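Histidine acid phosphatase (Bifidobacterium longum subsp. infantis, PDB 6RXD) probably removes phosphate groups from inositol polyphosphates such as phytate, and from 2,3-bisphosphoglycerate, as a histidine acid phosphatase of the MINPP type. Local coordinates at residues Y338-D341 with A342-F345; D307-N310 with L311-I314; R8-S11 with S12-Y16; T250-F253 with L254-E258. All blocks are in the same frame, centred on the assembly; numbering follows the deposited sequence. Where two conformers were deposited one is given.

Interaction 1. Residues Y338-D341 with A342-F345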
loop_
_atom_site.group_PDB
_atom_site.type_symbol
_atom_site.label_atom_id
_atom_site.label_comp_id
_atom_site.label_asym_id
_atom_site.label_seq_id
_atom_site.Cartn_x
_atom_site.Cartn_y
_atom_site.Cartn_z
ATOM N N TYR A 338 24.993 -7.363 5.922
ATOM C CA TYR A 338 23.718 -8.072 5.832
ATOM C C TYR A 338 22.576 -7.173 5.357
ATOM O O TYR A 338 21.548 -7.663 4.900
ATOM C CB TYR A 338 23.371 -8.721 7.181
ATOM C CG TYR A 338 24.403 -9.719 7.641
ATOM C CD1 TYR A 338 24.488 -10.975 7.051
ATOM C CD2 TYR A 338 25.293 -9.409 8.659
ATOM C CE1 TYR A 338 25.430 -11.891 7.463
ATOM C CE2 TYR A 338 26.244 -10.332 9.084
ATOM C CZ TYR A 338 26.303 -11.569 8.479
ATOM O OH TYR A 338 27.242 -12.492 8.894
ATOM N N ALA A 339 22.763 -5.858 5.441
ATOM C CA ALA A 339 21.767 -4.929 4.904
ATOM C C ALA A 339 21.663 -5.107 3.395
ATOM O O ALA A 339 20.590 -4.950 2.808
ATOM C CB ALA A 339 22.133 -3.496 5.245
ATOM N N ASP A 340 22.782 -5.441 2.762
ATOM C CA ASP A 340 22.772 -5.692 1.328
ATOM C C ASP A 340 21.996 -6.960 0.992
ATOM O O ASP A 340 21.483 -7.113 -0.121
ATOM C CB ASP A 340 24.196 -5.758 0.775
ATOM C CG ASP A 340 24.794 -4.384 0.557
ATOM O OD1 ASP A 340 24.020 -3.405 0.448
ATOM O OD2 ASP A 340 26.035 -4.284 0.491
ATOM N N ASP A 341 21.902 -7.873 1.951
ATOM C CA ASP A 341 21.053 -9.035 1.752
ATOM C C ASP A 341 19.590 -8.597 1.768
ATOM O O ASP A 341 18.804 -9.046 0.941
ATOM C CB ASP A 341 21.307 -10.105 2.820
ATOM C CG ASP A 341 22.701 -10.707 2.737
ATOM O OD1 ASP A 341 23.292 -10.738 1.637
ATOM O OD2 ASP A 341 23.191 -11.173 3.780
ATOM N N ALA A 342 19.229 -7.727 2.715
ATOM C CA ALA A 342 17.870 -7.171 2.752
ATOM C C ALA A 342 17.503 -6.530 1.417
ATOM O O ALA A 342 16.370 -6.660 0.946
ATOM C CB ALA A 342 17.713 -6.145 3.894
ATOM N N ARG A 343 18.462 -5.839 0.806
ATOM C CA ARG A 343 18.231 -5.190 -0.478
ATOM C C ARG A 343 17.909 -6.230 -1.558
ATOM O O ARG A 343 17.045 -6.013 -2.398
ATOM C CB ARG A 343 19.455 -4.348 -0.857
ATOM C CG ARG A 343 19.388 -3.661 -2.210
ATOM C CD ARG A 343 20.724 -2.975 -2.509
ATOM N NE ARG A 343 20.727 -2.338 -3.820
ATOM C CZ ARG A 343 21.058 -2.962 -4.944
ATOM N NH1 ARG A 343 21.030 -2.310 -6.098
ATOM N NH2 ARG A 343 21.418 -4.240 -4.911
ATOM N N MET A 344 18.607 -7.368 -1.524
ATOM C CA MET A 344 18.320 -8.460 -2.457
ATOM C C MET A 344 16.907 -9.008 -2.245
ATOM O O MET A 344 16.191 -9.283 -3.208
ATOM C CB MET A 344 19.329 -9.606 -2.311
ATOM C CG MET A 344 20.749 -9.251 -2.712
ATOM S SD MET A 344 20.857 -8.730 -4.429
ATOM C CE MET A 344 20.161 -10.157 -5.259
ATOM N N PHE A 345 16.517 -9.206 -0.986
ATOM C CA PHE A 345 15.188 -9.740 -0.681
ATOM C C PHE A 345 14.096 -8.744 -1.051
ATOM O O PHE A 345 13.029 -9.127 -1.537
ATOM C CB PHE A 345 15.092 -10.107 0.804
ATOM C CG PHE A 345 16.170 -11.055 1.259
ATOM C CD1 PHE A 345 16.600 -12.077 0.429
ATOM C CD2 PHE A 345 16.781 -10.897 2.497
ATOM C CE1 PHE A 345 17.603 -12.951 0.836
ATOM C CE2 PHE A 345 17.797 -11.763 2.907
ATOM C CZ PHE A 345 18.203 -12.793 2.069
HETATM O O HOH W 1 22.467 -5.855 -2.464
#
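Phe345 reaches back along the first turns of helix 339-357 and lays its ring beneath the carbonyl of Asp341, an i to i+4 contact at the N-terminal end of an alpha-helix. Four backbone bonds carry these turns, from the N of Ala342, Arg343, Met344 and Phe345 to the O of Tyr338, Ala339, Asp340 and Asp341. The packed side belongs to Asp341 and Phe345. With CG of Phe345 anti to its carbonyl carbon (chi1 -55°), the ring swings back toward the preceding turn; Asp341 O then stands over one face, offset toward the rim, 3.2 Å from Phe345 CD2. Next to it, Asp341 CB lies 3.9 Å from Phe345 CE2. Cut back to alanine, Phe345 would probably lose the ring cover over the Asp341 carbonyl and open a gap toward Leu244 and Met306, which the ring also touches. The carboxylate of Asp341, a zinc ligand in another structure of this protein, here faces the like-charged carboxylate of Asp243 on helix 235-245, with no zinc modelled between them; such closeness would probably raise the proton affinity of one of the two. The other side is looser. Asp340 is exposed, and Arg343 was modelled in two conformers; in the one given, Asp340 OD1 stays 5.5 Å from Arg343 NE, too far for a salt bridge. A water accepts from Arg343 NH2 in that conformer alone, and donates to the backbone O of Asp340 at 2.8 Å.

Interaction 2. Residues D307-N310 with L311-I314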
loop_
_atom_site.group_PDB
_atom_site.type_symbol
_atom_site.label_atom_id
_atom_site.label_comp_id
_atom_site.label_asym_id
_atom_site.label_seq_id
_atom_site.Cartn_x
_atom_site.Cartn_y
_atom_site.Cartn_z
ATOM N N ASP A 307 11.418 -15.878 4.806
ATOM C CA ASP A 307 10.525 -15.802 5.964
ATOM C C ASP A 307 11.092 -14.864 7.029
ATOM O O ASP A 307 10.347 -14.064 7.612
ATOM C CB ASP A 307 10.250 -17.190 6.556
ATOM C CG ASP A 307 9.403 -18.048 5.647
ATOM O OD1 ASP A 307 8.987 -17.549 4.586
ATOM O OD2 ASP A 307 9.152 -19.219 5.995
ATOM N N LEU A 308 12.401 -14.936 7.253
ATOM C CA LEU A 308 13.055 -14.071 8.236
ATOM C C LEU A 308 12.988 -12.616 7.772
ATOM O O LEU A 308 12.734 -11.711 8.574
ATOM C CB LEU A 308 14.519 -14.497 8.468
ATOM C CG LEU A 308 15.272 -13.764 9.588
ATOM C CD1 LEU A 308 14.490 -13.911 10.884
ATOM C CD2 LEU A 308 16.664 -14.357 9.743
ATOM N N TYR A 309 13.205 -12.394 6.477
ATOM C CA TYR A 309 13.066 -11.054 5.918
ATOM C C TYR A 309 11.639 -10.543 6.087
ATOM O O TYR A 309 11.428 -9.375 6.415
ATOM C CB TYR A 309 13.479 -11.029 4.445
ATOM C CG TYR A 309 13.221 -9.693 3.782
ATOM C CD1 TYR A 309 14.022 -8.592 4.059
ATOM C CD2 TYR A 309 12.180 -9.535 2.884
ATOM C CE1 TYR A 309 13.772 -7.359 3.449
ATOM C CE2 TYR A 309 11.936 -8.323 2.281
ATOM C CZ TYR A 309 12.731 -7.244 2.568
ATOM O OH TYR A 309 12.462 -6.040 1.957
ATOM N N ASN A 310 10.646 -11.405 5.876
ATOM C CA ASN A 310 9.261 -10.974 6.075
ATOM C C ASN A 310 8.979 -10.562 7.521
ATOM O O ASN A 310 8.169 -9.663 7.773
ATOM C CB ASN A 310 8.263 -12.043 5.605
ATOM C CG ASN A 310 7.910 -11.885 4.129
ATOM O OD1 ASN A 310 7.088 -11.042 3.766
ATOM N ND2 ASN A 310 8.545 -12.671 3.279
ATOM N N LEU A 311 9.639 -11.209 8.473
ATOM C CA LEU A 311 9.451 -10.811 9.871
ATOM C C LEU A 311 10.129 -9.476 10.139
ATOM O O LEU A 311 9.592 -8.640 10.860
ATOM C CB LEU A 311 9.961 -11.894 10.835
ATOM C CG LEU A 311 9.199 -13.224 10.801
ATOM C CD1 LEU A 311 9.740 -14.126 11.908
ATOM C CD2 LEU A 311 7.697 -13.019 10.971
ATOM N N TYR A 312 11.299 -9.273 9.544
ATOM C CA TYR A 312 12.023 -8.005 9.662
ATOM C C TYR A 312 11.195 -6.827 9.157
ATOM O O TYR A 312 11.124 -5.764 9.812
ATOM C CB TYR A 312 13.347 -8.122 8.899
ATOM C CG TYR A 312 14.044 -6.829 8.544
ATOM C CD1 TYR A 312 14.654 -6.047 9.519
ATOM C CD2 TYR A 312 14.135 -6.427 7.222
ATOM C CE1 TYR A 312 15.311 -4.876 9.181
ATOM C CE2 TYR A 312 14.792 -5.261 6.871
ATOM C CZ TYR A 312 15.379 -4.490 7.859
ATOM O OH TYR A 312 16.039 -3.324 7.527
ATOM N N ILE A 313 10.557 -6.991 8.006
ATOM C CA ILE A 313 9.809 -5.866 7.475
ATOM C C ILE A 313 8.491 -5.639 8.213
ATOM O O ILE A 313 8.073 -4.495 8.403
ATOM C CB ILE A 313 9.630 -5.950 5.951
ATOM C CG1 ILE A 313 8.714 -7.115 5.575
ATOM C CG2 ILE A 313 10.994 -6.064 5.273
ATOM C CD1 ILE A 313 8.560 -7.305 4.049
ATOM N N ILE A 314 7.836 -6.714 8.647
ATOM C CA ILE A 314 6.603 -6.545 9.421
ATOM C C ILE A 314 6.916 -5.974 10.811
ATOM O O ILE A 314 6.124 -5.227 11.374
ATOM C CB ILE A 314 5.792 -7.854 9.499
ATOM C CG1 ILE A 314 5.223 -8.206 8.122
ATOM C CG2 ILE A 314 4.611 -7.728 10.449
ATOM C CD1 ILE A 314 4.127 -7.250 7.635
#
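Tyr309 and Ile313, one turn apart in the alpha-helix 301-317, meet as methyl on ring: CG2 of Ile313 sits over one face of the tyrosine, 3.8 Å from the ring centroid in a CH-pi contact. The backbone polar groups around them are paired in helical fashion. The N atoms of Leu311, Tyr312, Ile313 and Ile314 donate to the O atoms of Asp307, Leu308, Tyr309 and Asn310, and Leu311 N adds a weak second bond to Leu308 O, at an N-H...O angle of 120°. Polar side-chain ends find partners beyond these two turns. Tyr309 OH bonds to the backbone O of Tyr9 and Tyr312 OH to that of Arg8, so two neighbouring phenols of the helix grip successive carbonyls of the N-terminal segment. Asn310 ND2 turns back to Met306 O, one turn earlier, while its OD1 lies 4.0 Å from Ile313 CD1. A phenylalanine in place of Tyr309 would probably leave the Tyr9 carbonyl without its hydroxyl partner and weaken the hold on the N-terminal segment. The ring of Tyr309 also reaches Ala342 and Leu349 on helix 339-357, and that of Tyr312 stacks with Phe334. Both tyrosines carry CG anti to the backbone N (chi1 174° and 162°), which sends the rings off the same flank of the helix. They touch there, with Tyr309 CD1 meeting the edge of the Tyr312 ring, 3.8 Å from Tyr312 CD2.

Interaction 3. Residues R8-S11 with S12-Y16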
loop_
_atom_site.group_PDB
_atom_site.type_symbol
_atom_site.label_atom_id
_atom_site.label_comp_id
_atom_site.label_asym_id
_atom_site.label_seq_id
_atom_site.Cartn_x
_atom_site.Cartn_y
_atom_site.Cartn_z
ATOM N N ARG A 8 15.586 0.275 6.734
ATOM C CA ARG A 8 16.162 -0.048 5.398
ATOM C C ARG A 8 15.639 -1.277 4.657
ATOM O O ARG A 8 15.533 -2.376 5.218
ATOM C CB ARG A 8 17.660 -0.208 5.415
ATOM C CG ARG A 8 18.436 0.863 4.723
ATOM C CD ARG A 8 19.877 0.449 4.816
ATOM N NE ARG A 8 20.011 -0.608 5.821
ATOM C CZ ARG A 8 20.373 -0.401 7.086
ATOM N NH1 ARG A 8 20.652 0.827 7.506
ATOM N NH2 ARG A 8 20.452 -1.420 7.931
ATOM N N TYR A 9 15.411 -1.088 3.363
ATOM C CA TYR A 9 14.940 -2.137 2.474
ATOM C C TYR A 9 13.722 -2.852 3.015
ATOM O O TYR A 9 13.695 -4.068 3.141
ATOM C CB TYR A 9 16.073 -3.110 2.142
ATOM C CG TYR A 9 17.324 -2.369 1.741
ATOM C CD1 TYR A 9 17.347 -1.583 0.598
ATOM C CD2 TYR A 9 18.474 -2.452 2.510
ATOM C CE1 TYR A 9 18.498 -0.888 0.235
ATOM C CE2 TYR A 9 19.626 -1.775 2.148
ATOM C CZ TYR A 9 19.630 -0.997 1.011
ATOM O OH TYR A 9 20.778 -0.321 0.657
ATOM N N TYR A 10 12.702 -2.059 3.316
ATOM C CA TYR A 10 11.435 -2.580 3.792
ATOM C C TYR A 10 10.458 -2.893 2.669
ATOM O O TYR A 10 9.377 -3.416 2.932
ATOM C CB TYR A 10 10.773 -1.559 4.719
ATOM C CG TYR A 10 11.473 -1.289 6.031
ATOM C CD1 TYR A 10 11.508 0.006 6.551
ATOM C CD2 TYR A 10 12.035 -2.316 6.780
ATOM C CE1 TYR A 10 12.112 0.277 7.772
ATOM C CE2 TYR A 10 12.654 -2.050 8.010
ATOM C CZ TYR A 10 12.675 -0.755 8.493
ATOM O OH TYR A 10 13.268 -0.480 9.709
ATOM N N SER A 11 10.813 -2.565 1.421
ATOM C CA SER A 11 9.916 -2.813 0.294
ATOM C C SER A 11 8.570 -2.138 0.573
ATOM O O SER A 11 8.529 -1.102 1.219
ATOM C CB SER A 11 9.774 -4.326 0.044
ATOM O OG SER A 11 8.869 -4.631 -1.023
ATOM N N SER A 12 7.468 -2.709 0.107
ATOM C CA SER A 12 6.164 -2.061 0.307
ATOM C C SER A 12 5.642 -2.149 1.757
ATOM O O SER A 12 4.514 -1.755 2.037
ATOM C CB SER A 12 5.128 -2.613 -0.671
ATOM O OG SER A 12 4.878 -3.971 -0.383
ATOM N N LYS A 13 6.467 -2.652 2.672
ATOM C CA LYS A 13 6.156 -2.574 4.103
ATOM C C LYS A 13 6.760 -1.321 4.719
ATOM O O LYS A 13 6.660 -1.113 5.917
ATOM C CB LYS A 13 6.683 -3.808 4.854
ATOM C CG LYS A 13 5.692 -4.943 5.025
ATOM C CD LYS A 13 5.110 -5.428 3.725
ATOM C CE LYS A 13 4.279 -6.693 3.968
ATOM N NZ LYS A 13 3.308 -6.948 2.882
ATOM N N GLN A 14 7.385 -0.476 3.906
ATOM C CA GLN A 14 7.934 0.779 4.407
ATOM C C GLN A 14 6.893 1.562 5.222
ATOM O O GLN A 14 5.802 1.874 4.725
ATOM C CB GLN A 14 8.384 1.634 3.215
ATOM C CG GLN A 14 8.730 3.072 3.568
ATOM C CD GLN A 14 9.915 3.170 4.483
ATOM O OE1 GLN A 14 10.972 2.580 4.214
ATOM N NE2 GLN A 14 9.766 3.923 5.576
ATOM N N PRO A 15 7.211 1.881 6.487
ATOM C CA PRO A 15 6.232 2.710 7.200
ATOM C C PRO A 15 6.089 4.106 6.579
ATOM O O PRO A 15 7.067 4.698 6.098
ATOM C CB PRO A 15 6.831 2.810 8.606
ATOM C CG PRO A 15 7.627 1.518 8.750
ATOM C CD PRO A 15 8.247 1.343 7.387
ATOM N N TYR A 16 4.866 4.625 6.576
ATOM C CA TYR A 16 4.618 5.954 6.030
ATOM C C TYR A 16 5.526 6.986 6.663
ATOM O O TYR A 16 5.718 6.993 7.885
ATOM C CB TYR A 16 3.172 6.356 6.297
ATOM C CG TYR A 16 2.744 7.587 5.542
ATOM C CD1 TYR A 16 2.626 7.559 4.165
ATOM C CD2 TYR A 16 2.440 8.767 6.209
ATOM C CE1 TYR A 16 2.214 8.687 3.453
ATOM C CE2 TYR A 16 2.024 9.893 5.519
ATOM C CZ TYR A 16 1.913 9.848 4.144
ATOM O OH TYR A 16 1.500 10.976 3.463
HETATM O O HOH W 2 12.500 0.858 3.017
HETATM O O HOH W 3 6.570 -6.236 -0.682
#
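The backbone curls tightly between Tyr10 and Gln14, where Lys13 N donates to Tyr10 O and Gln14 N to Ser11 O, both at 3.0 Å. The Tyr10 ring lies across the end of this curl. Its CD1 meets Pro15 CD at 3.6 Å, the two side chains crossing at about a right angle, and Gln14 OE1 approaches the ring edge, 3.5 Å from Tyr10 CD1. The curl is two overlapping beta turns in the loop that precedes helix 21-24: a type II' turn with Ser11 and Ser12 at its corners, then a type I turn with Ser12 and Lys13, the latter a single 3-10 turn. Gln14 is held at both ends of its amide: NE2 donates to Pro15 O at 2.9 Å, on a lone pair, while OE1 accepts from a water that also takes the N-H of Tyr10. The bend at chi2 (64°) folds the amide back to reach both. A second water donates to Ser11 OG at 2.8 Å and is hydrogen-bonded to Ser12 OG as well; Ser11 OG is also bonded to Asp350 of helix 339-357. Beyond the turns, Tyr10 packs on Tyr312 with the ring planes at about 45°, and Ser12 O bonds to Arg44 NH1.

Interaction 4. Residues T250-F253 with L254-E258. With ZN (zinc ion), chain C.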
loop_
_atom_site.group_PDB
_atom_site.type_symbol
_atom_site.label_atom_id
_atom_site.label_comp_id
_atom_site.label_asym_id
_atom_site.label_seq_id
_atom_site.Cartn_x
_atom_site.Cartn_y
_atom_site.Cartn_z
ATOM N N THR A 250 24.384 -23.168 12.097
ATOM C CA THR A 250 25.673 -23.727 11.681
ATOM C C THR A 250 25.678 -24.155 10.225
ATOM O O THR A 250 24.631 -24.421 9.640
ATOM C CB THR A 250 26.073 -24.960 12.518
ATOM O OG1 THR A 250 25.161 -26.040 12.256
ATOM C CG2 THR A 250 26.075 -24.628 14.000
ATOM N N GLU A 251 26.872 -24.241 9.650
ATOM C CA GLU A 251 27.031 -24.717 8.280
ATOM C C GLU A 251 26.458 -26.104 8.114
ATOM O O GLU A 251 25.782 -26.406 7.129
ATOM C CB GLU A 251 28.514 -24.749 7.918
ATOM C CG GLU A 251 29.161 -23.391 7.832
ATOM C CD GLU A 251 28.585 -22.532 6.731
ATOM O OE1 GLU A 251 27.990 -23.063 5.759
ATOM O OE2 GLU A 251 28.743 -21.308 6.852
ATOM N N GLU A 252 26.736 -26.954 9.094
ATOM C CA GLU A 252 26.253 -28.326 9.084
ATOM C C GLU A 252 24.721 -28.391 9.086
ATOM O O GLU A 252 24.119 -29.176 8.360
ATOM C CB GLU A 252 26.839 -29.068 10.289
ATOM C CG GLU A 252 26.360 -30.485 10.479
ATOM C CD GLU A 252 26.950 -31.109 11.729
ATOM O OE1 GLU A 252 26.726 -30.560 12.831
ATOM O OE2 GLU A 252 27.652 -32.135 11.608
ATOM N N PHE A 253 24.085 -27.548 9.889
ATOM C CA PHE A 253 22.627 -27.517 9.923
ATOM C C PHE A 253 22.065 -27.045 8.579
ATOM O O PHE A 253 21.151 -27.655 8.020
ATOM C CB PHE A 253 22.172 -26.594 11.054
ATOM C CG PHE A 253 20.688 -26.611 11.304
ATOM C CD1 PHE A 253 19.869 -25.644 10.747
ATOM C CD2 PHE A 253 20.118 -27.584 12.115
ATOM C CE1 PHE A 253 18.492 -25.648 10.989
ATOM C CE2 PHE A 253 18.755 -27.600 12.358
ATOM C CZ PHE A 253 17.942 -26.623 11.797
ATOM N N LEU A 254 22.631 -25.972 8.047
ATOM C CA LEU A 254 22.125 -25.398 6.804
ATOM C C LEU A 254 22.409 -26.311 5.622
ATOM O O LEU A 254 21.669 -26.313 4.654
ATOM C CB LEU A 254 22.747 -24.026 6.570
ATOM C CG LEU A 254 22.310 -22.971 7.584
ATOM C CD1 LEU A 254 23.116 -21.686 7.417
ATOM C CD2 LEU A 254 20.812 -22.699 7.473
ATOM N N ALA A 255 23.487 -27.084 5.699
ATOM C CA ALA A 255 23.789 -28.025 4.626
ATOM C C ALA A 255 22.739 -29.130 4.553
ATOM O O ALA A 255 22.386 -29.585 3.467
ATOM C CB ALA A 255 25.185 -28.608 4.789
ATOM N N LYS A 256 22.245 -29.572 5.709
ATOM C CA LYS A 256 21.157 -30.546 5.728
ATOM C C LYS A 256 19.861 -29.979 5.166
ATOM O O LYS A 256 19.071 -30.701 4.561
ATOM C CB LYS A 256 20.929 -31.103 7.133
ATOM C CG LYS A 256 22.092 -31.938 7.659
ATOM C CD LYS A 256 21.717 -32.655 8.945
ATOM C CE LYS A 256 22.954 -33.188 9.658
ATOM N NZ LYS A 256 22.602 -33.968 10.880
ATOM N N LEU A 257 19.631 -28.687 5.381
ATOM C CA LEU A 257 18.462 -28.037 4.807
ATOM C C LEU A 257 18.590 -27.994 3.282
ATOM O O LEU A 257 17.661 -28.362 2.570
ATOM C CB LEU A 257 18.290 -26.624 5.371
ATOM C CG LEU A 257 17.146 -25.811 4.753
ATOM C CD1 LEU A 257 15.829 -26.550 4.878
ATOM C CD2 LEU A 257 17.050 -24.436 5.395
ATOM N N GLU A 258 19.754 -27.576 2.793
ATOM C CA GLU A 258 19.969 -27.438 1.349
ATOM C C GLU A 258 19.924 -28.741 0.548
ATOM O O GLU A 258 19.662 -28.716 -0.657
ATOM C CB GLU A 258 21.253 -26.663 1.048
ATOM C CG GLU A 258 21.037 -25.166 0.987
ATOM C CD GLU A 258 19.831 -24.783 0.139
ATOM O OE1 GLU A 258 19.932 -24.833 -1.105
ATOM O OE2 GLU A 258 18.775 -24.441 0.714
HETATM ZN ZN ZN C . 28.373 -20.195 4.985
#
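Glu251 and Ala255 are joined in the first turn of helix 251-258 by the bond from Ala255 N to Glu251 O, 2.8 Å long, while the side chain of Glu251 turns outward to a zinc ion. Its OE2 binds the metal at 2.2 Å, and OE1 stays 3.0 Å from the zinc, so one oxygen does the binding. His242 of helix 235-245 supplies NE2 as the other protein ligand. The glutamate chain bends at chi2 (-64°), which brings the carboxylate round to the metal. Behind this first shell stands the helix start. Thr250 is the N-cap: its OG1 accepts from Phe253 N at 3.0 Å, and its O takes the N-H of Leu254. The same carbonyl is covered by the side chain of Leu254, whose CG lies 3.4 Å from Thr250 O. The helix continues with the bonds from Lys256 N to Glu252 O and from Leu257 N to Phe253 O. On the exposed flank Glu252 and Lys256 run near each other, but Glu252 OE2 and Lys256 NZ remain 5.4 Å apart, so no salt bridge forms. The buried flank holds this short helix in the fold: Phe253 packs on Met62, Thr65 and Ala66 of helix 55-69, Leu257 also rests on Met62, and Leu254 leans on His242 and Leu245 of helix 235-245.

How the interactions relate
Along the chain the order is interaction 3, 4, 2, 1. Three of them form one cluster, with centres 11 to 13 Å apart: the N-terminal segment of interaction 3 lies against helices 301-317 and 339-357, which follow each other in the chain and carry interactions 2 and 1. Phe345 CB packs 3.5 Å from Tyr309 CG, and Tyr9 lies along Ala339 and Arg343; with the two tyrosine hydroxyls of interaction 2, this docks the N-terminal segment on both helices. Interaction 4 stands apart, about 21 Å from interactions 1 and 2 between centres, at the outer end of this helical region. Helix 235-245, carrying His242 and Asp243, links its zinc site to Asp341 of interaction 1.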